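Local coordinates for predicted protein (PDB 4MEA), which probably hydrolyses epoxides as a secreted Cif-type epoxide hydrolase of the alpha/beta hydrolase fold, at residues Phe156-Ile161 against Ala269-Lys274; Val131-Gly136 against Thr303-Val308; Glu75-Ser80 against Glu313-Ser318; Ala139-Val144 against Lys261-Pro266. All coordinates share one frame; numbering follows the deposited sequence.

Contact 1 (Phe156-Ile161 against Ala269-Lys274)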
loop_
_atom_site.group_PDB
_atom_site.type_symbol
_atom_site.label_atom_id
_atom_site.label_comp_id
_atom_site.label_asym_id
_atom_site.label_seq_id
_atom_site.Cartn_x
_atom_site.Cartn_y
_atom_site.Cartn_z
ATOM N N PHE A 156 17.886 -4.686 -17.729
ATOM C CA PHE A 156 17.040 -4.265 -16.613
ATOM C C PHE A 156 16.465 -5.518 -15.961
ATOM O O PHE A 156 16.066 -6.461 -16.656
ATOM C CB PHE A 156 15.911 -3.350 -17.107
ATOM C CG PHE A 156 16.401 -2.076 -17.754
ATOM C CD1 PHE A 156 16.598 -0.929 -16.997
ATOM C CD2 PHE A 156 16.668 -2.030 -19.116
ATOM C CE1 PHE A 156 17.045 0.248 -17.591
ATOM C CE2 PHE A 156 17.125 -0.863 -19.712
ATOM C CZ PHE A 156 17.309 0.276 -18.944
ATOM N N MET A 157 16.432 -5.543 -14.631
ATOM C CA MET A 157 16.095 -6.777 -13.920
ATOM C C MET A 157 14.843 -6.683 -13.041
ATOM O O MET A 157 14.729 -5.817 -12.173
ATOM C CB MET A 157 17.300 -7.306 -13.135
ATOM C CG MET A 157 18.449 -7.771 -14.033
ATOM S SD MET A 157 19.971 -8.234 -13.184
ATOM C CE MET A 157 19.428 -9.653 -12.217
ATOM N N ASP A 158 13.913 -7.596 -13.311
ATOM C CA ASP A 158 12.654 -7.791 -12.569
ATOM C C ASP A 158 11.681 -6.609 -12.511
ATOM O O ASP A 158 10.566 -6.720 -13.009
ATOM C CB ASP A 158 12.881 -8.386 -11.161
ATOM C CG ASP A 158 11.740 -9.313 -10.734
ATOM O OD1 ASP A 158 11.282 -10.110 -11.578
ATOM O OD2 ASP A 158 11.272 -9.230 -9.580
ATOM N N SER A 159 12.089 -5.490 -11.903
ATOM C CA SER A 159 11.168 -4.368 -11.682
ATOM C C SER A 159 10.815 -3.601 -12.953
ATOM O O SER A 159 11.610 -3.533 -13.895
ATOM C CB SER A 159 11.730 -3.382 -10.649
ATOM O OG SER A 159 11.866 -3.995 -9.385
ATOM N N PRO A 160 9.616 -3.013 -12.983
ATOM C CA PRO A 160 9.247 -2.202 -14.143
ATOM C C PRO A 160 10.100 -0.939 -14.200
ATOM O O PRO A 160 10.549 -0.444 -13.164
ATOM C CB PRO A 160 7.783 -1.841 -13.865
ATOM C CG PRO A 160 7.639 -1.940 -12.381
ATOM C CD PRO A 160 8.535 -3.076 -11.979
ATOM N N ILE A 161 10.342 -0.456 -15.412
ATOM C CA ILE A 161 10.883 0.874 -15.628
ATOM C C ILE A 161 9.682 1.808 -15.509
ATOM O O ILE A 161 8.623 1.526 -16.065
ATOM C CB ILE A 161 11.498 0.989 -17.046
ATOM C CG1 ILE A 161 12.670 0.013 -17.200
ATOM C CG2 ILE A 161 11.935 2.423 -17.343
ATOM C CD1 ILE A 161 13.025 -0.329 -18.650
ATOM N N ALA A 269 15.384 -7.835 -20.767
ATOM C CA ALA A 269 14.591 -7.909 -19.549
ATOM C C ALA A 269 14.880 -9.260 -18.916
ATOM O O ALA A 269 14.674 -10.303 -19.535
ATOM C CB ALA A 269 13.106 -7.766 -19.849
ATOM N N LEU A 270 15.394 -9.235 -17.694
ATOM C CA LEU A 270 15.749 -10.458 -16.984
ATOM C C LEU A 270 15.011 -10.442 -15.653
ATOM O O LEU A 270 15.235 -9.569 -14.817
ATOM C CB LEU A 270 17.272 -10.527 -16.794
ATOM C CG LEU A 270 17.889 -11.577 -15.878
ATOM C CD1 LEU A 270 17.571 -12.999 -16.350
ATOM C CD2 LEU A 270 19.409 -11.361 -15.799
ATOM N N THR A 271 14.102 -11.391 -15.472
ATOM C CA THR A 271 13.191 -11.333 -14.342
ATOM C C THR A 271 13.070 -12.685 -13.651
ATOM O O THR A 271 13.568 -13.701 -14.145
ATOM C CB THR A 271 11.787 -10.913 -14.793
ATOM O OG1 THR A 271 11.152 -12.021 -15.439
ATOM C CG2 THR A 271 11.853 -9.733 -15.754
ATOM N N GLY A 272 12.398 -12.690 -12.506
ATOM C CA GLY A 272 12.154 -13.920 -11.780
ATOM C C GLY A 272 10.688 -14.290 -11.830
ATOM O O GLY A 272 9.824 -13.467 -11.540
ATOM N N GLN A 273 10.409 -15.533 -12.208
ATOM C CA GLN A 273 9.044 -16.043 -12.262
ATOM C C GLN A 273 8.260 -15.791 -10.975
ATOM O O GLN A 273 7.055 -15.521 -11.029
ATOM C CB GLN A 273 9.069 -17.544 -12.554
ATOM C CG GLN A 273 7.709 -18.217 -12.559
ATOM C CD GLN A 273 7.830 -19.736 -12.581
ATOM O OE1 GLN A 273 8.606 -20.327 -11.815
ATOM N NE2 GLN A 273 7.076 -20.374 -13.470
ATOM N N LYS A 274 8.931 -15.895 -9.824
ATOM C CA LYS A 274 8.273 -15.724 -8.520
ATOM C C LYS A 274 8.397 -14.303 -7.973
ATOM O O LYS A 274 7.981 -14.022 -6.841
ATOM C CB LYS A 274 8.832 -16.708 -7.479
ATOM C CG LYS A 274 8.570 -18.176 -7.809
ATOM C CD LYS A 274 7.083 -18.430 -8.003
ATOM C CE LYS A 274 6.797 -19.911 -8.257
ATOM N NZ LYS A 274 5.359 -20.156 -8.587
#
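The Asp158 carboxylate and the Phe156 ring are the flat groups here. The carboxylate is met from above its plane by the backbone N-H of Gly272, whose N lies 3.0 Å from Asp158 OD1 in a nearly straight bond, 49° out of that plane. Thr271, whose side chain crosses that of Asp158 at about a right angle, adds its CB 3.4 Å from the same OD1. The Phe156 ring carries Ile161 CD1 3.8 Å above the centre of one face and is further packed by Met284 and Asn137; across the strands Phe156 acts through its backbone.

These two strands, 151-157 and 267-272, run parallel as neighbours in the central sheet. Leu270 N bonds to Phe156 O at 3.0 Å, and Leu270 O receives Asp158 N at 2.8 Å while Met157 CA approaches that oxygen in a CA-H...O contact. Met157 and Leu270 stand side by side on one face of the sheet; the bend at chi3 (64°) sets Met157 CE 4.0 Å from Leu270 CD2. Phe156 and Ala269 start out on the other face.

Beyond Met157 the strand gives way to a loop, and Asp158 takes a positive phi. Its second oxygen, OD2, accepts from Val276 N and His305 ND1. With OD1 anchored on Gly272 N, the carboxylate is fixed in rotation by bonds at both oxygens. This is consistent with the acid of the charge-relay system in alpha/beta hydrolases, which orients the histidine by gripping its ND1.

Contact 2 (Val131-Gly136 against Thr303-Val308)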
loop_
_atom_site.group_PDB
_atom_site.type_symbol
_atom_site.label_atom_id
_atom_site.label_comp_id
_atom_site.label_asym_id
_atom_site.label_seq_id
_atom_site.Cartn_x
_atom_site.Cartn_y
_atom_site.Cartn_z
ATOM N N VAL A 131 23.947 -2.873 -16.142
ATOM C CA VAL A 131 23.077 -3.893 -15.565
ATOM C C VAL A 131 22.381 -3.277 -14.355
ATOM O O VAL A 131 23.041 -2.762 -13.446
ATOM C CB VAL A 131 23.883 -5.164 -15.159
ATOM C CG1 VAL A 131 22.985 -6.202 -14.485
ATOM C CG2 VAL A 131 24.579 -5.773 -16.379
ATOM N N SER A 132 21.050 -3.313 -14.354
ATOM C CA SER A 132 20.263 -2.611 -13.341
ATOM C C SER A 132 19.197 -3.524 -12.722
ATOM O O SER A 132 18.704 -4.431 -13.388
ATOM C CB SER A 132 19.613 -1.384 -13.993
ATOM O OG SER A 132 18.674 -0.773 -13.140
ATOM N N HIS A 133 18.849 -3.285 -11.452
ATOM C CA HIS A 133 17.836 -4.086 -10.752
ATOM C C HIS A 133 16.938 -3.216 -9.872
ATOM O O HIS A 133 17.417 -2.279 -9.237
ATOM C CB HIS A 133 18.508 -5.171 -9.893
ATOM C CG HIS A 133 17.544 -6.059 -9.158
ATOM N ND1 HIS A 133 17.420 -6.048 -7.786
ATOM C CD2 HIS A 133 16.687 -7.011 -9.603
ATOM C CE1 HIS A 133 16.520 -6.942 -7.416
ATOM N NE2 HIS A 133 16.057 -7.539 -8.500
ATOM N N ASP A 134 15.642 -3.536 -9.825
ATOM C CA ASP A 134 14.717 -2.843 -8.922
ATOM C C ASP A 134 14.789 -1.326 -9.158
ATOM O O ASP A 134 14.707 -0.883 -10.305
ATOM C CB ASP A 134 15.028 -3.207 -7.466
ATOM C CG ASP A 134 13.896 -2.862 -6.511
ATOM O OD1 ASP A 134 13.100 -3.768 -6.180
ATOM O OD2 ASP A 134 13.802 -1.693 -6.071
ATOM N N LEU A 135 14.944 -0.539 -8.093
ATOM C CA LEU A 135 14.988 0.923 -8.222
ATOM C C LEU A 135 16.094 1.402 -9.171
ATOM O O LEU A 135 16.048 2.526 -9.665
ATOM C CB LEU A 135 15.150 1.600 -6.861
ATOM C CG LEU A 135 13.913 1.866 -6.001
ATOM C CD1 LEU A 135 14.329 2.664 -4.751
ATOM C CD2 LEU A 135 12.826 2.597 -6.777
ATOM N N GLY A 136 17.089 0.561 -9.422
ATOM C CA GLY A 136 18.070 0.885 -10.445
ATOM C C GLY A 136 17.354 1.179 -11.755
ATOM O O GLY A 136 17.787 2.029 -12.534
ATOM N N THR A 303 12.457 -18.541 -9.222
ATOM C CA THR A 303 13.305 -17.449 -8.743
ATOM C C THR A 303 12.453 -16.228 -8.428
ATOM O O THR A 303 11.636 -15.801 -9.247
ATOM C CB THR A 303 14.374 -17.055 -9.793
ATOM O OG1 THR A 303 15.178 -18.197 -10.106
ATOM C CG2 THR A 303 15.282 -15.916 -9.269
ATOM N N GLY A 304 12.640 -15.682 -7.234
ATOM C CA GLY A 304 11.905 -14.502 -6.811
ATOM C C GLY A 304 12.628 -13.224 -7.205
ATOM O O GLY A 304 13.492 -13.232 -8.073
ATOM N N HIS A 305 12.279 -12.130 -6.540
ATOM C CA HIS A 305 12.792 -10.797 -6.855
ATOM C C HIS A 305 14.298 -10.610 -6.615
ATOM O O HIS A 305 14.970 -9.886 -7.351
ATOM C CB HIS A 305 12.003 -9.770 -6.039
ATOM C CG HIS A 305 12.343 -8.351 -6.357
ATOM N ND1 HIS A 305 12.103 -7.789 -7.595
ATOM C CD2 HIS A 305 12.892 -7.374 -5.595
ATOM C CE1 HIS A 305 12.497 -6.527 -7.584
ATOM N NE2 HIS A 305 12.982 -6.251 -6.383
ATOM N N TRP A 306 14.827 -11.252 -5.581
ATOM C CA TRP A 306 16.222 -11.048 -5.195
ATOM C C TRP A 306 17.087 -12.021 -5.992
ATOM O O TRP A 306 17.589 -13.015 -5.463
ATOM C CB TRP A 306 16.374 -11.236 -3.679
ATOM C CG TRP A 306 15.244 -10.579 -2.932
ATOM C CD1 TRP A 306 14.212 -11.198 -2.291
ATOM C CD2 TRP A 306 15.018 -9.170 -2.791
ATOM N NE1 TRP A 306 13.363 -10.263 -1.746
ATOM C CE2 TRP A 306 13.834 -9.010 -2.038
ATOM C CE3 TRP A 306 15.702 -8.026 -3.230
ATOM C CZ2 TRP A 306 13.321 -7.755 -1.707
ATOM C CZ3 TRP A 306 15.186 -6.768 -2.899
ATOM C CH2 TRP A 306 14.005 -6.648 -2.148
ATOM N N MET A 307 17.261 -11.705 -7.273
ATOM C CA MET A 307 17.627 -12.705 -8.268
ATOM C C MET A 307 19.028 -13.283 -8.114
ATOM O O MET A 307 19.236 -14.461 -8.381
ATOM C CB MET A 307 17.429 -12.148 -9.676
ATOM C CG MET A 307 15.984 -11.733 -9.971
ATOM S SD MET A 307 15.832 -11.022 -11.621
ATOM C CE MET A 307 16.257 -12.421 -12.652
ATOM N N VAL A 308 19.982 -12.458 -7.691
ATOM C CA VAL A 308 21.340 -12.936 -7.462
ATOM C C VAL A 308 21.461 -13.761 -6.162
ATOM O O VAL A 308 22.147 -14.790 -6.136
ATOM C CB VAL A 308 22.361 -11.773 -7.491
ATOM C CG1 VAL A 308 23.768 -12.280 -7.190
ATOM C CG2 VAL A 308 22.311 -11.081 -8.856
#
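His133 NE2 donates to the backbone O of His305 at 2.8 Å, the carbonyl oxygen lying 19° out of the imidazole plane. His133 opens the sharp turn that ends strand 128-133, a type II' turn to Gly136 with Asp134 at a positive phi, which fits the nucleophile elbow of the alpha/beta hydrolase fold. Asp134 OD1 meets His305 NE2. The pair counts as a hydrogen bond, but its modelled length is too short to be relied on. The carboxylate is turned 68° from the His305 ring, with Asp134 CG at the ring edge and in its plane. Asp134 OD2 is gripped by two backbone donors, Leu135 N at 2.6 Å and Phe67 N, the arrangement expected of the oxyanion hole in this family. The imidazoles of His133 and His305 meet obliquely, with centroids 4.7 Å apart and planes at 34°; His133 NE2 sits 3.8 Å above the His305 plane, displaced toward the rim. Trp306, whose NE1 bonds Ile208 O, receives His305 CD2 3.5 Å above its ring plane, near the rim.

Contact 3 (Glu75-Ser80 against Glu313-Ser318)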
loop_
_atom_site.group_PDB
_atom_site.type_symbol
_atom_site.label_atom_id
_atom_site.label_comp_id
_atom_site.label_asym_id
_atom_site.label_seq_id
_atom_site.Cartn_x
_atom_site.Cartn_y
_atom_site.Cartn_z
ATOM N N GLU A 75 27.921 -8.721 -5.679
ATOM C CA GLU A 75 29.253 -9.269 -5.389
ATOM C C GLU A 75 29.591 -10.605 -6.077
ATOM O O GLU A 75 30.663 -10.742 -6.672
ATOM C CB GLU A 75 29.504 -9.357 -3.877
ATOM C CG GLU A 75 30.969 -9.633 -3.513
ATOM C CD GLU A 75 31.211 -9.728 -2.018
ATOM O OE1 GLU A 75 30.303 -10.175 -1.288
ATOM O OE2 GLU A 75 32.311 -9.337 -1.567
ATOM N N PRO A 76 28.694 -11.597 -5.997
ATOM C CA PRO A 76 29.071 -12.876 -6.615
ATOM C C PRO A 76 29.245 -12.782 -8.133
ATOM O O PRO A 76 30.111 -13.462 -8.684
ATOM C CB PRO A 76 27.921 -13.822 -6.232
ATOM C CG PRO A 76 26.821 -12.947 -5.743
ATOM C CD PRO A 76 27.444 -11.692 -5.224
ATOM N N VAL A 77 28.452 -11.939 -8.793
ATOM C CA VAL A 77 28.593 -11.727 -10.233
ATOM C C VAL A 77 29.875 -10.968 -10.544
ATOM O O VAL A 77 30.573 -11.271 -11.516
ATOM C CB VAL A 77 27.402 -10.935 -10.820
ATOM C CG1 VAL A 77 27.564 -10.758 -12.332
ATOM C CG2 VAL A 77 26.084 -11.629 -10.489
ATOM N N MET A 78 30.178 -9.975 -9.711
ATOM C CA MET A 78 31.398 -9.194 -9.853
ATOM C C MET A 78 32.617 -10.101 -9.780
ATOM O O MET A 78 33.535 -9.986 -10.590
ATOM C CB MET A 78 31.470 -8.131 -8.760
ATOM C CG MET A 78 30.443 -7.022 -8.911
ATOM S SD MET A 78 30.429 -5.910 -7.498
ATOM C CE MET A 78 31.860 -4.854 -7.781
ATOM N N LEU A 79 32.624 -11.003 -8.804
ATOM C CA LEU A 79 33.743 -11.920 -8.637
ATOM C C LEU A 79 33.876 -12.847 -9.843
ATOM O O LEU A 79 34.985 -13.168 -10.281
ATOM C CB LEU A 79 33.598 -12.717 -7.335
ATOM C CG LEU A 79 33.771 -11.880 -6.057
ATOM C CD1 LEU A 79 33.471 -12.702 -4.816
ATOM C CD2 LEU A 79 35.171 -11.313 -5.985
ATOM N N SER A 80 32.734 -13.241 -10.392
ATOM C CA SER A 80 32.694 -14.139 -11.539
ATOM C C SER A 80 33.247 -13.491 -12.804
ATOM O O SER A 80 33.797 -14.171 -13.667
ATOM C CB SER A 80 31.260 -14.609 -11.801
ATOM O OG SER A 80 30.769 -15.394 -10.733
ATOM N N GLU A 313 23.473 -18.432 -10.461
ATOM C CA GLU A 313 23.790 -19.188 -11.669
ATOM C C GLU A 313 22.933 -18.751 -12.842
ATOM O O GLU A 313 23.437 -18.571 -13.949
ATOM C CB GLU A 313 23.611 -20.696 -11.438
ATOM C CG GLU A 313 23.655 -21.539 -12.712
ATOM C CD GLU A 313 25.052 -21.634 -13.317
ATOM O OE1 GLU A 313 26.013 -21.092 -12.718
ATOM O OE2 GLU A 313 25.189 -22.258 -14.396
ATOM N N GLY A 314 21.632 -18.606 -12.590
ATOM C CA GLY A 314 20.681 -18.215 -13.613
ATOM C C GLY A 314 20.957 -16.817 -14.125
ATOM O O GLY A 314 20.814 -16.553 -15.318
ATOM N N VAL A 315 21.354 -15.922 -13.222
ATOM C CA VAL A 315 21.654 -14.544 -13.600
ATOM C C VAL A 315 22.934 -14.493 -14.440
ATOM O O VAL A 315 22.964 -13.887 -15.514
ATOM C CB VAL A 315 21.822 -13.623 -12.356
ATOM C CG1 VAL A 315 22.346 -12.260 -12.765
ATOM C CG2 VAL A 315 20.509 -13.486 -11.589
ATOM N N GLU A 316 23.988 -15.129 -13.935
ATOM C CA GLU A 316 25.291 -15.115 -14.601
ATOM C C GLU A 316 25.207 -15.709 -16.004
ATOM O O GLU A 316 25.713 -15.124 -16.974
ATOM C CB GLU A 316 26.343 -15.837 -13.740
ATOM C CG GLU A 316 26.768 -15.022 -12.522
ATOM C CD GLU A 316 27.340 -15.859 -11.379
ATOM O OE1 GLU A 316 27.556 -15.288 -10.287
ATOM O OE2 GLU A 316 27.571 -17.075 -11.564
ATOM N N LYS A 317 24.551 -16.860 -16.119
ATOM C CA LYS A 317 24.377 -17.490 -17.420
ATOM C C LYS A 317 23.612 -16.571 -18.373
ATOM O O LYS A 317 24.004 -16.411 -19.529
ATOM C CB LYS A 317 23.679 -18.846 -17.299
ATOM C CG LYS A 317 23.513 -19.545 -18.641
ATOM C CD LYS A 317 23.160 -21.016 -18.493
ATOM C CE LYS A 317 23.064 -21.685 -19.859
ATOM N NZ LYS A 317 22.947 -23.170 -19.763
ATOM N N SER A 318 22.534 -15.961 -17.885
ATOM C CA SER A 318 21.735 -15.046 -18.706
ATOM C C SER A 318 22.518 -13.806 -19.131
ATOM O O SER A 318 22.458 -13.387 -20.289
ATOM C CB SER A 318 20.450 -14.626 -17.977
ATOM O OG SER A 318 19.666 -15.749 -17.604
HETATM O O HOH W 1 30.582 -18.126 -10.767
#
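Glu316 leaves helix 307-323 with CG anti to its carbonyl carbon (chi1 -73°) and then runs extended, which carries its carboxylate across to Pro76 and Ser80 on helix 75-81. In the conformer described, one of two deposited for Ser80, OG is likewise anti to the carbonyl carbon (chi1 -65°). From there it turns back along its own helix and donates to Pro76 O at 2.9 Å. That carbonyl oxygen also takes the routine helical bond from Ser80 N, and the two donors reach it from opposite faces of its plane.

Glu316 OE1 comes within 3.2 Å of Ser80 OG, yet no direct hydrogen bond links the two segments. A water joins them instead: it donates to Ser80 OG at 2.7 Å and to Glu316 OE2 at a longer 3.3 Å. Since the serine has a second position, this bridge holds for one state of the side chain.

The apolar part of the contact is made by the glutamate stem and two valines. Val77 and Glu316 slide past each other in opposite directions, bringing Val77 CG2 4.0 Å from Glu316 CG. The same methyl makes a looser approach to Val315 CG1, at 4.4 Å. The short helical segments stay 10.4 Å apart at their axes and cross at -45°, a spacing bridged chiefly by the long glutamate.

The contact thus pairs two helices that flank the central sheet. Met78 of helix 75-81 rests on Val87 and Ala89 of strand 87-90, whereas Ser318 of helix 307-323 packs on Ile298 and Leu300 of strand 295-300.

Contact 4 (Ala139-Val144 against Lys261-Pro266)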
loop_
_atom_site.group_PDB
_atom_site.type_symbol
_atom_site.label_atom_id
_atom_site.label_comp_id
_atom_site.label_asym_id
_atom_site.label_seq_id
_atom_site.Cartn_x
_atom_site.Cartn_y
_atom_site.Cartn_z
ATOM N N ALA A 139 16.111 4.661 -11.556
ATOM C CA ALA A 139 17.189 5.644 -11.564
ATOM C C ALA A 139 17.833 5.844 -12.939
ATOM O O ALA A 139 18.438 6.889 -13.201
ATOM C CB ALA A 139 18.262 5.246 -10.546
ATOM N N SER A 140 17.694 4.857 -13.816
ATOM C CA SER A 140 18.648 4.700 -14.916
ATOM C C SER A 140 18.142 4.891 -16.338
ATOM O O SER A 140 18.958 4.970 -17.253
ATOM C CB SER A 140 19.315 3.315 -14.842
ATOM O OG SER A 140 19.962 3.116 -13.596
ATOM N N TYR A 141 16.834 4.946 -16.571
ATOM C CA TYR A 141 16.434 4.929 -17.982
ATOM C C TYR A 141 16.972 6.100 -18.822
ATOM O O TYR A 141 17.468 5.878 -19.931
ATOM C CB TYR A 141 14.931 4.705 -18.235
ATOM C CG TYR A 141 14.717 4.492 -19.721
ATOM C CD1 TYR A 141 15.093 3.300 -20.332
ATOM C CD2 TYR A 141 14.219 5.514 -20.527
ATOM C CE1 TYR A 141 14.936 3.114 -21.717
ATOM C CE2 TYR A 141 14.065 5.348 -21.896
ATOM C CZ TYR A 141 14.425 4.152 -22.487
ATOM O OH TYR A 141 14.274 4.001 -23.853
ATOM N N PRO A 142 16.870 7.343 -18.313
ATOM C CA PRO A 142 17.437 8.465 -19.073
ATOM C C PRO A 142 18.941 8.315 -19.276
ATOM O O PRO A 142 19.429 8.671 -20.342
ATOM C CB PRO A 142 17.125 9.680 -18.196
ATOM C CG PRO A 142 15.870 9.264 -17.460
ATOM C CD PRO A 142 16.082 7.811 -17.158
ATOM N N LEU A 143 19.655 7.787 -18.286
ATOM C CA LEU A 143 21.085 7.520 -18.447
ATOM C C LEU A 143 21.336 6.623 -19.659
ATOM O O LEU A 143 22.147 6.946 -20.540
ATOM C CB LEU A 143 21.669 6.879 -17.180
ATOM C CG LEU A 143 23.183 6.618 -17.149
ATOM C CD1 LEU A 143 23.713 6.653 -15.725
ATOM C CD2 LEU A 143 23.542 5.299 -17.819
ATOM N N VAL A 144 20.634 5.496 -19.711
ATOM C CA VAL A 144 20.801 4.544 -20.805
ATOM C C VAL A 144 20.336 5.095 -22.156
ATOM O O VAL A 144 21.058 5.005 -23.152
ATOM C CB VAL A 144 20.074 3.214 -20.503
ATOM C CG1 VAL A 144 20.088 2.303 -21.731
ATOM C CG2 VAL A 144 20.724 2.528 -19.299
ATOM N N LYS A 261 13.521 8.356 -28.332
ATOM C CA LYS A 261 14.585 7.851 -27.453
ATOM C C LYS A 261 14.286 6.485 -26.838
ATOM O O LYS A 261 14.555 6.247 -25.659
ATOM C CB LYS A 261 14.889 8.854 -26.339
ATOM C CG LYS A 261 15.724 10.044 -26.781
ATOM C CD LYS A 261 17.171 9.631 -27.017
ATOM C CE LYS A 261 18.068 10.843 -27.248
ATOM N NZ LYS A 261 17.757 11.527 -28.536
ATOM N N LYS A 262 13.717 5.597 -27.641
ATOM C CA LYS A 262 13.639 4.190 -27.290
ATOM C C LYS A 262 15.040 3.600 -27.392
ATOM O O LYS A 262 15.985 4.285 -27.801
ATOM C CB LYS A 262 12.702 3.452 -28.239
ATOM C CG LYS A 262 11.276 3.964 -28.220
ATOM C CD LYS A 262 10.436 3.268 -29.280
ATOM C CE LYS A 262 9.009 3.795 -29.278
ATOM N NZ LYS A 262 8.193 3.195 -30.375
ATOM N N LEU A 263 15.167 2.333 -27.022
ATOM C CA LEU A 263 16.455 1.652 -27.054
ATOM C C LEU A 263 16.774 1.064 -28.428
ATOM O O LEU A 263 16.040 0.213 -28.936
ATOM C CB LEU A 263 16.509 0.558 -25.984
ATOM C CG LEU A 263 16.479 1.086 -24.545
ATOM C CD1 LEU A 263 16.536 -0.069 -23.554
ATOM C CD2 LEU A 263 17.609 2.106 -24.295
ATOM N N THR A 264 17.874 1.533 -29.017
ATOM C CA THR A 264 18.353 1.037 -30.307
ATOM C C THR A 264 19.576 0.136 -30.132
ATOM O O THR A 264 20.088 -0.423 -31.097
ATOM C CB THR A 264 18.707 2.198 -31.269
ATOM O OG1 THR A 264 19.740 3.001 -30.692
ATOM C CG2 THR A 264 17.486 3.089 -31.521
ATOM N N ILE A 265 20.055 0.017 -28.899
ATOM C CA ILE A 265 21.118 -0.927 -28.579
ATOM C C ILE A 265 20.457 -2.207 -28.090
ATOM O O ILE A 265 19.289 -2.186 -27.692
ATOM C CB ILE A 265 22.044 -0.398 -27.456
ATOM C CG1 ILE A 265 21.262 -0.209 -26.156
ATOM C CG2 ILE A 265 22.738 0.906 -27.871
ATOM C CD1 ILE A 265 22.161 0.044 -24.933
ATOM N N PRO A 266 21.193 -3.328 -28.121
ATOM C CA PRO A 266 20.629 -4.573 -27.601
ATOM C C PRO A 266 20.254 -4.401 -26.129
ATOM O O PRO A 266 21.005 -3.790 -25.364
ATOM C CB PRO A 266 21.785 -5.568 -27.746
ATOM C CG PRO A 266 22.648 -4.985 -28.843
ATOM C CD PRO A 266 22.561 -3.510 -28.644
#
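Tyr141 reaches from helix 136-146 to the loop at Lys261-Leu263, and its atoms meet a succession of partners on the way. CB lies against Ile161 CG2. From it CG sets off anti to the backbone N (chi1 -171°), and CD1 then packs on the tip of Phe156. One edge of the ring, at CE1, stands 3.8 Å from Leu263 CG, and Leu263 CD2 is equally near that carbon. The two side chains slide past each other in opposite directions, the leucine branch point lying close to the ring plane. At the tip, Tyr141 OH donates to Lys261 O at 2.9 Å, in the plane of the carbonyl and on one of its lone pairs (C=O...O angle 136°), while Lys262 CA lies 3.5 Å from the same hydroxyl. The phenol is thus tied to the loop backbone at its far end. Phe288 meets the ring edge-to-face.

One turn further along the helix, Val144 points at the loop and crosses Leu263 at about a right angle. Its CG1 touches Leu263 CD2 at 3.6 Å and reaches Ile265 CD1 more loosely, at 4.4 Å. Leu263 CD2 thus touches both Tyr141 CE1 and Val144 CG1. Gln148 fastens the loop as well, through bonds to the backbone of Lys262, Thr264 and Ile265.

Helix 136-146 links the neighbouring parallel strands 128-133 and 151-157, a beta-alpha-beta crossover of the alpha/beta hydrolase fold, and here it packs on the loop that leads into strand 267-272, the neighbour of 151-157 in the sheet.

How the contacts relate
From the N terminus, helix 75-81 supplies the first half of contact 3, which waits for helix 307-323 near the C terminus and so encloses the other three. Strand 128-133 and the turn after it open contact 2, completed by 303-308 just ahead of contact 3's second segment. Within that span, 139-144 opens contact 4 and 156-161 opens contact 1; they close in the same order, at 261-266 and 269-274, and therefore cross. Contacts 1 and 2, with centres about 6 Å apart, join three consecutive sheet strands to the polar cluster at their ends. Contact 3 ties helix 75-81 to helix 307-323, and contact 4 ties helix 136-146 to the loop before strand 267-272.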